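Local coordinates for protein homoserine kinase (Cytophaga hutchinsonii, PDB 4P52) that probably catalyses the ATP-dependent phosphorylation of L-homoserine to O-phospho-L-homoserine, as a member of the GHMP kinase family, at residues 56-61 and 102-107; 29-34 and 125-130; 84-89 and 151-156; 92-97 and 146-151. One frame throughout, in Å; residues are numbered along the deposited sequence.

Interaction 1: residues 56-61 and 102-107; sequences VLLRLS and QGIEIE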
loop_
_atom_site.group_PDB
_atom_site.type_symbol
_atom_site.label_atom_id
_atom_site.label_comp_id
_atom_site.label_asym_id
_atom_site.label_seq_id
_atom_site.Cartn_x
_atom_site.Cartn_y
_atom_site.Cartn_z
ATOM N N VAL A 56 -23.130 -22.787 11.591
ATOM C CA VAL A 56 -23.174 -23.102 13.013
ATOM C C VAL A 56 -24.596 -22.980 13.528
ATOM O O VAL A 56 -25.269 -21.991 13.259
ATOM C CB VAL A 56 -22.239 -22.193 13.823
ATOM C CG1 VAL A 56 -22.377 -22.430 15.320
ATOM C CG2 VAL A 56 -20.801 -22.474 13.418
ATOM N N LEU A 57 -25.053 -24.005 14.244
ATOM C CA LEU A 57 -26.349 -23.966 14.896
ATOM C C LEU A 57 -26.118 -23.937 16.404
ATOM O O LEU A 57 -25.328 -24.732 16.909
ATOM C CB LEU A 57 -27.183 -25.181 14.485
ATOM C CG LEU A 57 -28.642 -25.227 14.993
ATOM C CD1 LEU A 57 -29.587 -25.955 14.031
ATOM C CD2 LEU A 57 -28.692 -25.864 16.370
ATOM N N LEU A 58 -26.772 -23.024 17.120
ATOM C CA LEU A 58 -26.657 -22.959 18.571
ATOM C C LEU A 58 -28.024 -23.154 19.164
ATOM O O LEU A 58 -28.966 -22.565 18.646
ATOM C CB LEU A 58 -26.167 -21.589 19.013
ATOM C CG LEU A 58 -24.837 -21.080 18.465
ATOM C CD1 LEU A 58 -24.441 -19.878 19.291
ATOM C CD2 LEU A 58 -23.741 -22.130 18.529
ATOM N N ARG A 59 -28.147 -23.950 20.229
ATOM C CA ARG A 59 -29.395 -23.998 20.998
ATOM C C ARG A 59 -29.118 -23.623 22.434
ATOM O O ARG A 59 -28.036 -23.894 22.953
ATOM C CB ARG A 59 -30.057 -25.386 21.007
ATOM C CG ARG A 59 -29.906 -26.189 19.743
ATOM C CD ARG A 59 -30.520 -27.583 19.863
ATOM N NE ARG A 59 -30.554 -28.222 18.534
ATOM C CZ ARG A 59 -31.477 -27.980 17.574
ATOM N NH1 ARG A 59 -32.493 -27.116 17.747
ATOM N NH2 ARG A 59 -31.394 -28.620 16.411
ATOM N N LEU A 60 -30.112 -23.035 23.084
ATOM C CA LEU A 60 -30.027 -22.746 24.498
ATOM C C LEU A 60 -30.207 -24.037 25.293
ATOM O O LEU A 60 -31.034 -24.875 24.936
ATOM C CB LEU A 60 -31.111 -21.746 24.896
ATOM C CG LEU A 60 -30.988 -20.403 24.194
ATOM C CD1 LEU A 60 -32.194 -19.552 24.562
ATOM C CD2 LEU A 60 -29.668 -19.715 24.536
ATOM N N SER A 61 -29.439 -24.193 26.368
ATOM C CA SER A 61 -29.555 -25.365 27.216
ATOM C C SER A 61 -29.693 -24.970 28.684
ATOM O O SER A 61 -29.032 -24.030 29.159
ATOM C CB SER A 61 -28.355 -26.289 26.995
ATOM O OG SER A 61 -28.516 -27.525 27.672
ATOM N N GLN A 102 -25.089 -19.190 30.786
ATOM C CA GLN A 102 -26.054 -19.770 29.872
ATOM C C GLN A 102 -25.455 -21.012 29.223
ATOM O O GLN A 102 -24.336 -20.954 28.712
ATOM C CB GLN A 102 -26.471 -18.733 28.819
ATOM C CG GLN A 102 -27.299 -19.301 27.685
ATOM C CD GLN A 102 -28.657 -19.765 28.140
ATOM O OE1 GLN A 102 -29.443 -18.971 28.620
ATOM N NE2 GLN A 102 -28.946 -21.051 27.979
ATOM N N GLY A 103 -26.186 -22.127 29.269
ATOM C CA GLY A 103 -25.803 -23.342 28.557
ATOM C C GLY A 103 -26.025 -23.193 27.056
ATOM O O GLY A 103 -27.033 -22.611 26.623
ATOM N N ILE A 104 -25.083 -23.704 26.265
ATOM C CA ILE A 104 -25.153 -23.623 24.825
ATOM C C ILE A 104 -24.708 -24.945 24.229
ATOM O O ILE A 104 -23.634 -25.443 24.583
ATOM C CB ILE A 104 -24.197 -22.538 24.272
ATOM C CG1 ILE A 104 -24.618 -21.127 24.684
ATOM C CG2 ILE A 104 -24.096 -22.624 22.765
ATOM C CD1 ILE A 104 -25.983 -20.674 24.196
ATOM N N GLU A 105 -25.521 -25.511 23.333
ATOM C CA GLU A 105 -25.082 -26.632 22.501
ATOM C C GLU A 105 -24.785 -26.136 21.112
ATOM O O GLU A 105 -25.531 -25.317 20.568
ATOM C CB GLU A 105 -26.146 -27.699 22.400
ATOM C CG GLU A 105 -26.527 -28.336 23.720
ATOM C CD GLU A 105 -27.702 -29.302 23.591
ATOM O OE1 GLU A 105 -28.474 -29.211 22.597
ATOM O OE2 GLU A 105 -27.857 -30.155 24.496
ATOM N N ILE A 106 -23.714 -26.656 20.525
ATOM C CA ILE A 106 -23.271 -26.263 19.206
ATOM C C ILE A 106 -23.334 -27.459 18.292
ATOM O O ILE A 106 -22.828 -28.506 18.633
ATOM C CB ILE A 106 -21.802 -25.773 19.254
ATOM C CG1 ILE A 106 -21.672 -24.591 20.222
ATOM C CG2 ILE A 106 -21.260 -25.451 17.855
ATOM C CD1 ILE A 106 -20.274 -24.361 20.731
ATOM N N GLU A 107 -23.962 -27.308 17.134
ATOM C CA GLU A 107 -23.855 -28.261 16.048
ATOM C C GLU A 107 -23.114 -27.517 14.948
ATOM O O GLU A 107 -23.538 -26.447 14.527
ATOM C CB GLU A 107 -25.232 -28.706 15.563
ATOM C CG GLU A 107 -26.000 -29.553 16.565
ATOM C CD GLU A 107 -27.517 -29.566 16.351
ATOM O OE1 GLU A 107 -27.971 -29.326 15.207
ATOM O OE2 GLU A 107 -28.273 -29.812 17.332
#
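Leu57 and Glu107 pair through both backbones, Leu57 N giving a 2.9 Å bond to Glu107 O at an N-H...O angle of 176°, and three hydrogen-bonded pairs (Leu57-Glu107, Arg59-Glu105, Ser61-Gly103) set the antiparallel register of 56-61 against 103-107. The tightly packed face is apolar. Leu58 lies alongside Ile106 with CD2 3.6 Å from Ile106 CG1, and Leu60 CD2 stands 3.8 Å from Ile104 CD1; all four residues project to this face. The other face is mainly polar and partly exposed. Arg59, its chain extended from CG to NE, sends NE to Glu107 OE2 at 3.0 Å, a salt bridge in the guanidinium plane that meets the oxygen from above the carboxylate plane; NH2 adds a weak bond to the same oxygen. Leu57 CD2 lies 3.6 Å above the Arg59 guanidinium plane, offset toward its rim. With an alanine in place of Arg59, Glu107 would probably lose its charged mate and be freer to turn, and Leu57 CD2 would lose that flat neighbour. At the end of the pairing, Gly103 O accepts from Ser61 N and from Gln102 NE2, the latter at 2.8 Å in the amide plane. Glu105 turns instead to Arg67, which also bonds Ser61 OG. Strand 26-36 flanks 52-61, strand 66-72 runs parallel to 103-110, and helices 86-98 and 120-135 cover the leucine-isoleucine face.

Interaction 2: residues 29-34 and 125-130; sequences VFAPAT and TVAGVY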
loop_
_atom_site.group_PDB
_atom_site.type_symbol
_atom_site.label_atom_id
_atom_site.label_comp_id
_atom_site.label_asym_id
_atom_site.label_seq_id
_atom_site.Cartn_x
_atom_site.Cartn_y
_atom_site.Cartn_z
ATOM N N VAL A 29 -26.350 -19.888 11.742
ATOM C CA VAL A 29 -25.658 -18.856 10.988
ATOM C C VAL A 29 -24.723 -19.462 9.964
ATOM O O VAL A 29 -24.068 -20.488 10.212
ATOM C CB VAL A 29 -24.853 -17.907 11.887
ATOM C CG1 VAL A 29 -24.061 -16.932 11.030
ATOM C CG2 VAL A 29 -25.771 -17.129 12.824
ATOM N N PHE A 30 -24.636 -18.815 8.818
ATOM C CA PHE A 30 -23.691 -19.213 7.809
ATOM C C PHE A 30 -22.611 -18.138 7.716
ATOM O O PHE A 30 -22.909 -16.960 7.763
ATOM C CB PHE A 30 -24.416 -19.391 6.477
ATOM C CG PHE A 30 -23.520 -19.375 5.281
ATOM C CD1 PHE A 30 -23.089 -18.157 4.720
ATOM C CD2 PHE A 30 -23.101 -20.574 4.697
ATOM C CE1 PHE A 30 -22.255 -18.130 3.599
ATOM C CE2 PHE A 30 -22.276 -20.558 3.571
ATOM C CZ PHE A 30 -21.859 -19.329 3.015
ATOM N N ALA A 31 -21.351 -18.537 7.576
ATOM C CA ALA A 31 -20.277 -17.553 7.445
ATOM C C ALA A 31 -19.428 -17.929 6.242
ATOM O O ALA A 31 -19.137 -19.102 6.053
ATOM C CB ALA A 31 -19.456 -17.458 8.705
ATOM N N PRO A 32 -19.034 -16.932 5.424
ATOM C CA PRO A 32 -18.418 -17.228 4.145
ATOM C C PRO A 32 -16.919 -17.528 4.145
ATOM O O PRO A 32 -16.151 -17.033 4.992
ATOM C CB PRO A 32 -18.712 -15.961 3.336
ATOM C CG PRO A 32 -18.676 -14.876 4.348
ATOM C CD PRO A 32 -19.193 -15.483 5.631
ATOM N N ALA A 33 -16.505 -18.335 3.181
ATOM C CA ALA A 33 -15.089 -18.421 2.799
ATOM C C ALA A 33 -14.518 -17.017 2.493
ATOM O O ALA A 33 -15.242 -16.102 2.058
ATOM C CB ALA A 33 -14.933 -19.327 1.578
ATOM N N THR A 34 -13.227 -16.851 2.737
ATOM C CA THR A 34 -12.560 -15.599 2.452
ATOM C C THR A 34 -11.305 -15.887 1.673
ATOM O O THR A 34 -10.716 -16.952 1.829
ATOM C CB THR A 34 -12.145 -14.869 3.740
ATOM O OG1 THR A 34 -11.542 -15.805 4.630
ATOM C CG2 THR A 34 -13.338 -14.229 4.423
ATOM N N THR A 125 -15.550 -19.944 13.307
ATOM C CA THR A 125 -15.404 -19.126 14.485
ATOM C C THR A 125 -16.313 -17.904 14.389
ATOM O O THR A 125 -16.998 -17.554 15.366
ATOM C CB THR A 125 -13.949 -18.671 14.609
ATOM O OG1 THR A 125 -13.096 -19.824 14.602
ATOM C CG2 THR A 125 -13.743 -17.903 15.882
ATOM N N VAL A 126 -16.320 -17.270 13.208
ATOM C CA VAL A 126 -17.145 -16.094 12.960
ATOM C C VAL A 126 -18.629 -16.508 13.037
ATOM O O VAL A 126 -19.435 -15.816 13.663
ATOM C CB VAL A 126 -16.789 -15.451 11.605
ATOM C CG1 VAL A 126 -17.855 -14.486 11.154
ATOM C CG2 VAL A 126 -15.451 -14.747 11.698
ATOM N N ALA A 127 -18.974 -17.646 12.438
ATOM C CA ALA A 127 -20.310 -18.179 12.562
ATOM C C ALA A 127 -20.764 -18.336 14.021
ATOM O O ALA A 127 -21.862 -17.870 14.379
ATOM C CB ALA A 127 -20.452 -19.480 11.802
ATOM N N GLY A 128 -19.922 -18.923 14.869
ATOM C CA GLY A 128 -20.275 -19.090 16.279
ATOM C C GLY A 128 -20.504 -17.787 17.025
ATOM O O GLY A 128 -21.466 -17.654 17.795
ATOM N N VAL A 129 -19.644 -16.806 16.782
ATOM C CA VAL A 129 -19.672 -15.561 17.551
ATOM C C VAL A 129 -20.850 -14.691 17.119
ATOM O O VAL A 129 -21.596 -14.154 17.950
ATOM C CB VAL A 129 -18.345 -14.791 17.406
ATOM C CG1 VAL A 129 -18.436 -13.462 18.111
ATOM C CG2 VAL A 129 -17.220 -15.599 18.021
ATOM N N TYR A 130 -21.034 -14.599 15.806
ATOM C CA TYR A 130 -22.177 -13.950 15.246
ATOM C C TYR A 130 -23.427 -14.582 15.794
ATOM O O TYR A 130 -24.327 -13.868 16.228
ATOM C CB TYR A 130 -22.169 -14.116 13.751
ATOM C CG TYR A 130 -23.080 -13.185 13.048
ATOM C CD1 TYR A 130 -22.682 -11.870 12.775
ATOM C CD2 TYR A 130 -24.353 -13.599 12.639
ATOM C CE1 TYR A 130 -23.525 -10.981 12.093
ATOM C CE2 TYR A 130 -25.208 -12.725 11.971
ATOM C CZ TYR A 130 -24.783 -11.415 11.705
ATOM O OH TYR A 130 -25.606 -10.545 11.040
#
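Ala31 and Ala127 bring strand 26-36 and helix 120-135 together: their CA atoms are 5.2 Å apart, and Ala31 CB approaches Ala127 CB to 3.8 Å. Two methyl groups are all the side chain at this point, consistent with a short axis separation of 7.2 Å between the strand and helix segments, which run at 148° to each other. Ala31 CB also touches Val126 CG1, at 4.2 Å. Two residues earlier on the strand, Val29 directs its branched side chain toward the helix and meets Tyr130 at about a right angle. Both methyls converge on one ring atom, with CG1 3.7 Å and CG2 3.8 Å from Tyr130 CD2; CG2 lies in the ring plane at its edge, whereas CG1 comes in obliquely. Tyr130 reaches this place because CG is anti to the backbone N (chi1 -164°). Its ring also touches Pro328. Outward from this apolar shell, backbone bonds position the strand: Val29 pairs with Val56 and Ala31 with Asp54, both on strand 52-61. Phe30, turned away from the helix, makes a cation-pi contact with Lys329. Helix 120-135 thus lies against the sheet over strand 26-36, with Ala127 also touching Val56 of strand 52-61 and Val126 packing on Cys168 and Leu169 of helix 162-170.

Interaction 3: residues 84-89 and 151-156; sequences KNTVSI and EGEFLA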
loop_
_atom_site.group_PDB
_atom_site.type_symbol
_atom_site.label_atom_id
_atom_site.label_comp_id
_atom_site.label_asym_id
_atom_site.label_seq_id
_atom_site.Cartn_x
_atom_site.Cartn_y
_atom_site.Cartn_z
ATOM N N LYS A 84 -10.853 -27.209 23.443
ATOM C CA LYS A 84 -9.917 -27.366 22.334
ATOM C C LYS A 84 -10.471 -26.884 20.994
ATOM O O LYS A 84 -9.717 -26.797 20.029
ATOM C CB LYS A 84 -9.485 -28.827 22.188
ATOM C CG LYS A 84 -8.421 -29.279 23.181
ATOM C CD LYS A 84 -8.055 -30.739 22.968
ATOM C CE LYS A 84 -7.117 -31.223 24.054
ATOM N NZ LYS A 84 -7.579 -32.559 24.523
ATOM N N ASN A 85 -11.774 -26.596 20.924
ATOM C CA ASN A 85 -12.409 -26.225 19.656
ATOM C C ASN A 85 -12.617 -24.726 19.511
ATOM O O ASN A 85 -13.077 -24.043 20.439
ATOM C CB ASN A 85 -13.734 -26.967 19.439
ATOM C CG ASN A 85 -14.300 -26.760 18.032
ATOM O OD1 ASN A 85 -14.533 -25.629 17.603
ATOM N ND2 ASN A 85 -14.534 -27.856 17.313
ATOM N N THR A 86 -12.297 -24.234 18.326
ATOM C CA THR A 86 -12.276 -22.807 18.086
ATOM C C THR A 86 -13.626 -22.113 18.355
ATOM O O THR A 86 -13.672 -21.036 18.953
ATOM C CB THR A 86 -11.703 -22.474 16.682
ATOM O OG1 THR A 86 -11.436 -21.083 16.622
ATOM C CG2 THR A 86 -12.661 -22.842 15.552
ATOM N N VAL A 87 -14.715 -22.760 17.960
ATOM C CA VAL A 87 -16.047 -22.194 18.064
ATOM C C VAL A 87 -16.499 -22.115 19.522
ATOM O O VAL A 87 -16.987 -21.083 19.972
ATOM C CB VAL A 87 -17.047 -23.031 17.254
ATOM C CG1 VAL A 87 -18.451 -22.466 17.384
ATOM C CG2 VAL A 87 -16.630 -23.101 15.796
ATOM N N SER A 88 -16.327 -23.201 20.263
ATOM C CA SER A 88 -16.704 -23.219 21.667
ATOM C C SER A 88 -15.848 -22.282 22.536
ATOM O O SER A 88 -16.365 -21.657 23.474
ATOM C CB SER A 88 -16.738 -24.652 22.210
ATOM O OG SER A 88 -15.667 -25.418 21.695
ATOM N N ILE A 89 -14.556 -22.158 22.207
ATOM C CA ILE A 89 -13.663 -21.257 22.953
ATOM C C ILE A 89 -14.156 -19.828 22.777
ATOM O O ILE A 89 -14.324 -19.104 23.751
ATOM C CB ILE A 89 -12.168 -21.400 22.545
ATOM C CG1 ILE A 89 -11.608 -22.759 22.997
ATOM C CG2 ILE A 89 -11.312 -20.259 23.120
ATOM C CD1 ILE A 89 -10.324 -23.167 22.283
ATOM N N GLU A 151 -9.357 -14.138 19.484
ATOM C CA GLU A 151 -8.888 -14.919 20.654
ATOM C C GLU A 151 -9.235 -16.414 20.509
ATOM O O GLU A 151 -8.430 -17.297 20.845
ATOM C CB GLU A 151 -9.498 -14.410 21.958
ATOM C CG GLU A 151 -8.959 -13.093 22.506
ATOM C CD GLU A 151 -9.897 -12.444 23.549
ATOM O OE1 GLU A 151 -10.748 -13.140 24.165
ATOM O OE2 GLU A 151 -9.793 -11.211 23.760
ATOM N N GLY A 152 -10.437 -16.688 20.001
ATOM C CA GLY A 152 -10.860 -18.046 19.699
ATOM C C GLY A 152 -9.871 -18.773 18.812
ATOM O O GLY A 152 -9.351 -19.828 19.191
ATOM N N GLU A 153 -9.618 -18.205 17.637
ATOM C CA GLU A 153 -8.621 -18.709 16.682
ATOM C C GLU A 153 -7.225 -18.898 17.294
ATOM O O GLU A 153 -6.557 -19.909 17.051
ATOM C CB GLU A 153 -8.478 -17.711 15.548
ATOM C CG GLU A 153 -9.549 -17.785 14.496
ATOM C CD GLU A 153 -9.113 -18.651 13.343
ATOM O OE1 GLU A 153 -8.397 -18.134 12.439
ATOM O OE2 GLU A 153 -9.486 -19.847 13.365
ATOM N N PHE A 154 -6.788 -17.896 18.054
ATOM C CA PHE A 154 -5.483 -17.897 18.668
ATOM C C PHE A 154 -5.361 -19.053 19.658
ATOM O O PHE A 154 -4.468 -19.886 19.520
ATOM C CB PHE A 154 -5.188 -16.538 19.323
ATOM C CG PHE A 154 -3.800 -16.424 19.901
ATOM C CD1 PHE A 154 -2.685 -16.274 19.066
ATOM C CD2 PHE A 154 -3.599 -16.473 21.295
ATOM C CE1 PHE A 154 -1.401 -16.179 19.607
ATOM C CE2 PHE A 154 -2.319 -16.373 21.840
ATOM C CZ PHE A 154 -1.219 -16.226 20.993
ATOM N N LEU A 155 -6.269 -19.124 20.629
ATOM C CA LEU A 155 -6.238 -20.203 21.626
ATOM C C LEU A 155 -6.373 -21.620 21.040
ATOM O O LEU A 155 -5.807 -22.547 21.577
ATOM C CB LEU A 155 -7.273 -19.975 22.733
ATOM C CG LEU A 155 -7.001 -18.795 23.669
ATOM C CD1 LEU A 155 -8.265 -18.362 24.400
ATOM C CD2 LEU A 155 -5.891 -19.132 24.660
ATOM N N ALA A 156 -7.103 -21.788 19.945
ATOM C CA ALA A 156 -7.282 -23.116 19.347
ATOM C C ALA A 156 -6.164 -23.540 18.391
ATOM O O ALA A 156 -5.582 -24.598 18.557
ATOM C CB ALA A 156 -8.629 -23.213 18.654
#
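Ile89 and Thr86, one helical turn apart, present their side chains to Gly152, Leu155 and Ala156 of helix 146-157. Ile89 can be followed outward from CB, which points toward the opposing helix. Its CG2 branch, anti to the backbone N, lies 3.8 Å from Leu155 CD1 and also touches Leu155 CB and, at 4.1 Å, Gly152 CA. The other branch leaves through CG1, anti to the carbonyl carbon (chi1 -69°), and chi2 of 162° extends it so that CD1 ends 4.0 Å from Ala156 CB. The two branches therefore divide the helix surface, one taking the Gly152-Leu155 side and the other the alanine methyl. Ala156 CB itself sits 3.7 Å from Thr86 CB and touches Thr86 CA at the same distance, where the CA atoms of Thr86 and Ala156 come within 5.2 Å. Small residues permit this approach: a beta carbon on Gly152 would fall about 3.3 Å from Thr86 O. Thr86 OG1 lies near Gly152 O, but its hydrogen-bond partner is Thr125 OG1 on helix 120-135; Glu153 OE2 likewise bonds Ser121 OG. Just before the first helix, Asn85 OD1 accepts from Val87 N at 2.9 Å in the carbonyl plane, while its ND2 is tied to Pro79 O. The arrangement combines an asparagine N-cap, opening helix 86-98, with a close, small-residue helix-helix contact inside the GHMP kinase N-terminal family region.

Interaction 4: residues 92-97 and 146-151; sequences LRYLET and LPFAME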
loop_
_atom_site.group_PDB
_atom_site.type_symbol
_atom_site.label_atom_id
_atom_site.label_comp_id
_atom_site.label_asym_id
_atom_site.label_seq_id
_atom_site.Cartn_x
_atom_site.Cartn_y
_atom_site.Cartn_z
ATOM N N LEU A 92 -17.526 -19.288 24.583
ATOM C CA LEU A 92 -17.298 -19.290 26.025
ATOM C C LEU A 92 -16.730 -17.954 26.500
ATOM O O LEU A 92 -17.164 -17.430 27.539
ATOM C CB LEU A 92 -16.416 -20.464 26.448
ATOM C CG LEU A 92 -16.278 -20.742 27.961
ATOM C CD1 LEU A 92 -17.605 -20.876 28.729
ATOM C CD2 LEU A 92 -15.374 -21.958 28.172
ATOM N N ARG A 93 -15.793 -17.394 25.724
ATOM C CA ARG A 93 -15.155 -16.124 26.072
ATOM C C ARG A 93 -16.142 -14.998 25.979
ATOM O O ARG A 93 -16.126 -14.089 26.812
ATOM C CB ARG A 93 -13.935 -15.818 25.201
ATOM C CG ARG A 93 -12.743 -16.759 25.397
ATOM C CD ARG A 93 -12.179 -16.789 26.824
ATOM N NE ARG A 93 -11.618 -15.504 27.256
ATOM C CZ ARG A 93 -10.494 -14.961 26.784
ATOM N NH1 ARG A 93 -9.785 -15.572 25.836
ATOM N NH2 ARG A 93 -10.080 -13.791 27.253
ATOM N N TYR A 94 -17.021 -15.067 24.990
ATOM C CA TYR A 94 -18.009 -14.029 24.811
ATOM C C TYR A 94 -18.908 -14.009 26.047
ATOM O O TYR A 94 -19.051 -12.967 26.703
ATOM C CB TYR A 94 -18.776 -14.266 23.508
ATOM C CG TYR A 94 -20.021 -13.422 23.291
ATOM C CD1 TYR A 94 -21.243 -13.810 23.827
ATOM C CD2 TYR A 94 -19.986 -12.265 22.506
ATOM C CE1 TYR A 94 -22.390 -13.063 23.612
ATOM C CE2 TYR A 94 -21.138 -11.502 22.300
ATOM C CZ TYR A 94 -22.340 -11.910 22.854
ATOM O OH TYR A 94 -23.504 -11.187 22.663
ATOM N N LEU A 95 -19.471 -15.169 26.386
ATOM C CA LEU A 95 -20.305 -15.316 27.576
ATOM C C LEU A 95 -19.581 -14.843 28.829
ATOM O O LEU A 95 -20.157 -14.125 29.637
ATOM C CB LEU A 95 -20.781 -16.762 27.748
ATOM C CG LEU A 95 -21.626 -17.330 26.600
ATOM C CD1 LEU A 95 -21.875 -18.820 26.779
ATOM C CD2 LEU A 95 -22.943 -16.581 26.424
ATOM N N GLU A 96 -18.316 -15.220 28.989
ATOM C CA GLU A 96 -17.579 -14.766 30.168
ATOM C C GLU A 96 -17.430 -13.253 30.230
ATOM O O GLU A 96 -17.754 -12.655 31.247
ATOM C CB GLU A 96 -16.247 -15.473 30.315
ATOM C CG GLU A 96 -16.421 -16.887 30.835
ATOM C CD GLU A 96 -15.207 -17.767 30.606
ATOM O OE1 GLU A 96 -14.302 -17.404 29.798
ATOM O OE2 GLU A 96 -15.171 -18.843 31.242
ATOM N N THR A 97 -16.984 -12.635 29.141
ATOM C CA THR A 97 -16.883 -11.177 29.081
ATOM C C THR A 97 -18.147 -10.433 29.536
ATOM O O THR A 97 -18.056 -9.453 30.271
ATOM C CB THR A 97 -16.490 -10.719 27.679
ATOM O OG1 THR A 97 -15.167 -11.187 27.421
ATOM C CG2 THR A 97 -16.506 -9.190 27.557
ATOM N N LEU A 146 -15.134 -8.929 16.625
ATOM C CA LEU A 146 -13.855 -9.337 16.038
ATOM C C LEU A 146 -12.822 -9.904 17.052
ATOM O O LEU A 146 -12.265 -10.986 16.817
ATOM C CB LEU A 146 -13.257 -8.222 15.178
ATOM C CG LEU A 146 -11.953 -8.598 14.474
ATOM C CD1 LEU A 146 -12.100 -9.829 13.595
ATOM C CD2 LEU A 146 -11.484 -7.429 13.632
ATOM N N PRO A 147 -12.584 -9.197 18.185
ATOM C CA PRO A 147 -11.571 -9.709 19.127
ATOM C C PRO A 147 -11.880 -11.119 19.647
ATOM O O PRO A 147 -10.959 -11.947 19.797
ATOM C CB PRO A 147 -11.597 -8.698 20.284
ATOM C CG PRO A 147 -12.253 -7.476 19.736
ATOM C CD PRO A 147 -13.200 -7.943 18.661
ATOM N N PHE A 148 -13.156 -11.400 19.910
ATOM C CA PHE A 148 -13.534 -12.723 20.366
ATOM C C PHE A 148 -13.243 -13.784 19.327
ATOM O O PHE A 148 -12.791 -14.879 19.656
ATOM C CB PHE A 148 -14.991 -12.742 20.771
ATOM C CG PHE A 148 -15.297 -11.796 21.876
ATOM C CD1 PHE A 148 -14.771 -12.002 23.137
ATOM C CD2 PHE A 148 -16.089 -10.686 21.651
ATOM C CE1 PHE A 148 -15.037 -11.122 24.166
ATOM C CE2 PHE A 148 -16.371 -9.800 22.675
ATOM C CZ PHE A 148 -15.840 -10.015 23.934
ATOM N N ALA A 149 -13.488 -13.455 18.065
ATOM C CA ALA A 149 -13.213 -14.398 16.999
ATOM C C ALA A 149 -11.699 -14.594 16.873
ATOM O O ALA A 149 -11.241 -15.713 16.664
ATOM C CB ALA A 149 -13.841 -13.934 15.696
HETATM N N MSE A 150 -10.937 -13.507 17.051
HETATM C CA MSE A 150 -9.466 -13.553 17.085
HETATM C C MSE A 150 -8.934 -14.402 18.238
HETATM O O MSE A 150 -8.117 -15.288 18.004
HETATM C CB MSE A 150 -8.861 -12.139 17.145
HETATM C CG MSE A 150 -9.048 -11.219 15.935
HETATM SE SE MSE A 150 -8.259 -11.972 14.276
HETATM C CE MSE A 150 -6.333 -11.622 14.579
ATOM N N GLU A 151 -9.357 -14.138 19.484
ATOM C CA GLU A 151 -8.888 -14.919 20.654
ATOM C C GLU A 151 -9.235 -16.414 20.509
ATOM O O GLU A 151 -8.430 -17.297 20.845
ATOM C CB GLU A 151 -9.498 -14.410 21.958
ATOM C CG GLU A 151 -8.959 -13.093 22.506
ATOM C CD GLU A 151 -9.897 -12.444 23.549
ATOM O OE1 GLU A 151 -10.748 -13.140 24.165
ATOM O OE2 GLU A 151 -9.793 -11.211 23.760
#
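Phe148 projects from helix 146-157 into the space between Tyr94 and Thr97 of helix 86-98. With CG anti to the carbonyl carbon, its ring turns one face to Tyr94, whose CA lies 4.1 Å above the plane, toward the rim of the ring. The Tyr94 ring, swung the other way with CG anti to the backbone N, directs its edge at the Phe148 face in a T-shaped pair, centroids 5.9 Å apart and planes at 76°. At the phenylalanine rim Thr97 OG1 lies near the ring plane, 3.3 Å from Phe148 CE1. That hydroxyl is held by a 3.1 Å bond to Arg93 O, which also accepts from Thr97 N across the opposite face of its plane. Arg93 is bent at chi2 and chi3, and this folding lays its guanidinium nearly parallel to the Glu151 carboxylate (planes 19° apart). Glu151 OE1 sits over one guanidinium face, 3.1 Å from Arg93 NH1; the salt bridge is one of charge, with no N-H aimed at the oxygen. A leucine in place of Arg93 would probably leave Glu151 OE1 without this opposite charge. Tyr94 OH bonds Asn133 OD1 of helix 120-135. At 132° and 9.9 Å between axes, the segments pack as crossing helices with a T-shaped aromatic pair between them, within the GHMP kinase N-terminal family region.

Interaction 2 is the buried contact of the set, wholly apolar, its centre about 10 Å from the centre of the chain, whereas interactions 1, 3 and 4 are only partly buried. Interaction 1 alone joins strand to strand, so backbone bonds dominate and charged residues gather on one face. Its strand 52-61 neighbours strand 26-36 of interaction 2, to which Val56 O is probably bonded through Val29 N (2.8 Å). Interactions 3 and 4 hold the same pair of helices, 86-98 and 146-157, and share Glu151: small residues allow close approach in one, while aromatic rings and a charge pair fill the wider separation in the other. Thr125 touches both.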